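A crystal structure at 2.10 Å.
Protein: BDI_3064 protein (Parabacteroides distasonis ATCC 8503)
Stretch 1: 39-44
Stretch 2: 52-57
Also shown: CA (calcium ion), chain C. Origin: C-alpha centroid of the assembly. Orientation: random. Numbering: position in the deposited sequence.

Stretch 1 39-44: HLPVAG
Stretch 2 (52-57) NSLELT

A calcium ion sits at the very edge of this two-strand pairing: the carbonyl of Asn-52, the residue just before the second strand begins, binds the metal through its O atom at 2.4 Å, the other six ligand atoms coming from elsewhere in the structure. The metal thus lies beside one end of a short antiparallel ladder, a worked example of a general pattern: hydrogen-bonded and non-hydrogen-bonded pairs alternate along the ladder while side chains alternate between the faces of the sheet, as Ala-43/Ser-53 and Val-42/Leu-54 do here.

The two segments run in broadly opposite directions, their end-to-end vectors 142° apart. Val-42 lies across from Leu-54 as a non-hydrogen-bonded pair, with CA atoms 4.7 Å apart, and Ala-43 across from Ser-53 as a hydrogen-bonded pair, with CA atoms 5.2 Å apart. The register extends to Pro-41 beside Glu-55 (CA to CA 5.2 Å) and Gly-44 beside Asn-52 (CA to CA 4.5 Å). Backbone torsions are extended: phi/psi is -72/152 at Pro-41, -103/120 at Val-42 and -88/118 at Ala-43, facing -138/174 at Ser-53, -95/136 at Leu-54 and -95/126 at Glu-55. Gly-44 turns out of this conformation at -92/-11, while Asn-52 is stretched at -157/172.

Three hydrogen bonds join the backbones. Glu-55 N donates to Pro-41 O at 2.9 Å, almost linearly at 177°. Proline has no amide hydrogen to give, but its carbonyl remains a good acceptor. Ala-43 and Ser-53 then exchange a reciprocal pair: Ala-43 N to Ser-53 O at 2.7 Å, bent to 142°, and Ser-53 N to Ala-43 O at 2.9 Å and 164°. Between these rungs, CA-H...O contacts supplement the ladder, from Val-42 CA to Ser-53 O at 3.4 Å and from Leu-54 CA to Pro-41 O at 3.6 Å.

Val-42 and Leu-54 share one face of the sheet. Val-42 (chi1 t) brings CG2 to 4.3 Å from CD2 of Leu-54 (chi1 m, chi2 t), and its CG1 lies 3.4 Å from CG of Asn-52 (chi1 p, chi2 52°). Leu-40, also m, t, extends the apolar cluster: its CD1 is 4.2 Å from Leu-54 CD1, and its CD2 is 3.8 Å from Leu-56 CD1. Leu-56 starts with its CA-to-CB bond pointing away, yet its t, p rotamer brings the end of the side chain nearer.

The face carrying Ala-43 and Ser-53 is more polar. Ala-43 CB lies 3.7 Å from Ser-53 OG (chi1 p), and 4.4 Å from Glu-55 CB. Glu-55 adopts t, t with chi3 -23°, placing OE1 3.6 Å from Pro-41 CB, a van der Waals contact; its other oxygen, OE2, accepts a 2.5 Å hydrogen bond from OG1 of Thr-57 (chi1 m). The carboxylate of this buried residue is therefore satisfied within its own strand and elsewhere in the structure, while Glu-55 CB packs against Pro-41 CB at 3.9 Å as well as against Ala-43 CB. Altogether the pairing buries 496 Å², summed over both sides.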

# COMPACT_ATOMS: atom_id res chain seq x y z
N HIS A 39 -13.76 -18.17 -9.51
CA HIS A 39 -13.90 -17.29 -8.38
C HIS A 39 -15.39 -17.14 -8.19
O HIS A 39 -16.17 -17.28 -9.14
CB HIS A 39 -13.30 -15.91 -8.64
CG HIS A 39 -11.82 -15.92 -8.87
ND1 HIS A 39 -10.91 -16.33 -7.91
CD2 HIS A 39 -11.08 -15.53 -9.93
CE1 HIS A 39 -9.68 -16.22 -8.39
NE2 HIS A 39 -9.76 -15.73 -9.62
N LEU A 40 -15.77 -16.85 -6.96
CA LEU A 40 -17.13 -16.61 -6.60
C LEU A 40 -17.57 -15.30 -7.16
O LEU A 40 -16.77 -14.38 -7.22
CB LEU A 40 -17.30 -16.57 -5.09
CG LEU A 40 -17.30 -17.94 -4.44
CD1 LEU A 40 -17.35 -17.78 -2.93
CD2 LEU A 40 -18.50 -18.76 -4.92
N PRO A 41 -18.85 -15.21 -7.58
CA PRO A 41 -19.34 -13.91 -8.02
C PRO A 41 -19.52 -12.98 -6.86
O PRO A 41 -19.75 -13.42 -5.73
CB PRO A 41 -20.68 -14.23 -8.68
CG PRO A 41 -20.64 -15.68 -8.97
CD PRO A 41 -19.81 -16.27 -7.87
N VAL A 42 -19.41 -11.70 -7.13
CA VAL A 42 -19.65 -10.69 -6.14
C VAL A 42 -21.02 -10.14 -6.46
O VAL A 42 -21.23 -9.59 -7.54
CB VAL A 42 -18.61 -9.57 -6.23
CG1 VAL A 42 -19.00 -8.41 -5.32
CG2 VAL A 42 -17.26 -10.11 -5.82
N ALA A 43 -21.93 -10.26 -5.52
CA ALA A 43 -23.24 -9.67 -5.66
C ALA A 43 -23.17 -8.25 -5.13
O ALA A 43 -22.92 -8.03 -3.93
CB ALA A 43 -24.26 -10.46 -4.89
N GLY A 44 -23.43 -7.29 -6.02
CA GLY A 44 -23.43 -5.88 -5.68
C GLY A 44 -24.78 -5.36 -5.27
O GLY A 44 -24.85 -4.25 -4.74
N ASN A 52 -21.04 -5.08 -1.08
CA ASN A 52 -21.32 -6.31 -1.76
C ASN A 52 -21.19 -7.51 -0.86
O ASN A 52 -20.75 -7.43 0.30
CB ASN A 52 -20.45 -6.41 -3.01
CG ASN A 52 -18.97 -6.26 -2.71
OD1 ASN A 52 -18.44 -6.95 -1.85
ND2 ASN A 52 -18.31 -5.38 -3.43
N SER A 53 -21.60 -8.63 -1.42
CA SER A 53 -21.49 -9.90 -0.77
C SER A 53 -21.05 -10.89 -1.81
O SER A 53 -20.96 -10.56 -3.00
CB SER A 53 -22.84 -10.30 -0.20
OG SER A 53 -23.80 -10.41 -1.24
N LEU A 54 -20.77 -12.11 -1.36
CA LEU A 54 -20.40 -13.18 -2.24
C LEU A 54 -21.63 -13.99 -2.58
O LEU A 54 -22.45 -14.31 -1.71
CB LEU A 54 -19.35 -14.06 -1.59
CG LEU A 54 -18.01 -13.38 -1.35
CD1 LEU A 54 -17.10 -14.31 -0.58
CD2 LEU A 54 -17.36 -13.04 -2.67
N GLU A 55 -21.74 -14.32 -3.87
CA GLU A 55 -22.85 -15.07 -4.36
C GLU A 55 -22.45 -16.52 -4.38
O GLU A 55 -21.44 -16.88 -4.97
CB GLU A 55 -23.24 -14.64 -5.77
CG GLU A 55 -24.61 -15.18 -6.17
CD GLU A 55 -24.86 -15.14 -7.66
OE1 GLU A 55 -24.22 -14.34 -8.35
OE2 GLU A 55 -25.71 -15.94 -8.13
N LEU A 56 -23.25 -17.34 -3.74
CA LEU A 56 -23.02 -18.75 -3.74
C LEU A 56 -24.23 -19.40 -4.41
O LEU A 56 -25.23 -19.69 -3.76
CB LEU A 56 -22.79 -19.25 -2.31
CG LEU A 56 -22.20 -20.65 -2.26
CD1 LEU A 56 -20.71 -20.61 -2.52
CD2 LEU A 56 -22.48 -21.32 -0.91
N THR A 57 -24.14 -19.58 -5.72
CA THR A 57 -25.23 -20.17 -6.51
C THR A 57 -24.74 -21.50 -6.99
O THR A 57 -23.71 -21.60 -7.66
CB THR A 57 -25.69 -19.26 -7.65
OG1 THR A 57 -26.36 -18.14 -7.07
CG2 THR A 57 -26.66 -19.97 -8.61
CA CA C . -20.15 -6.75 2.49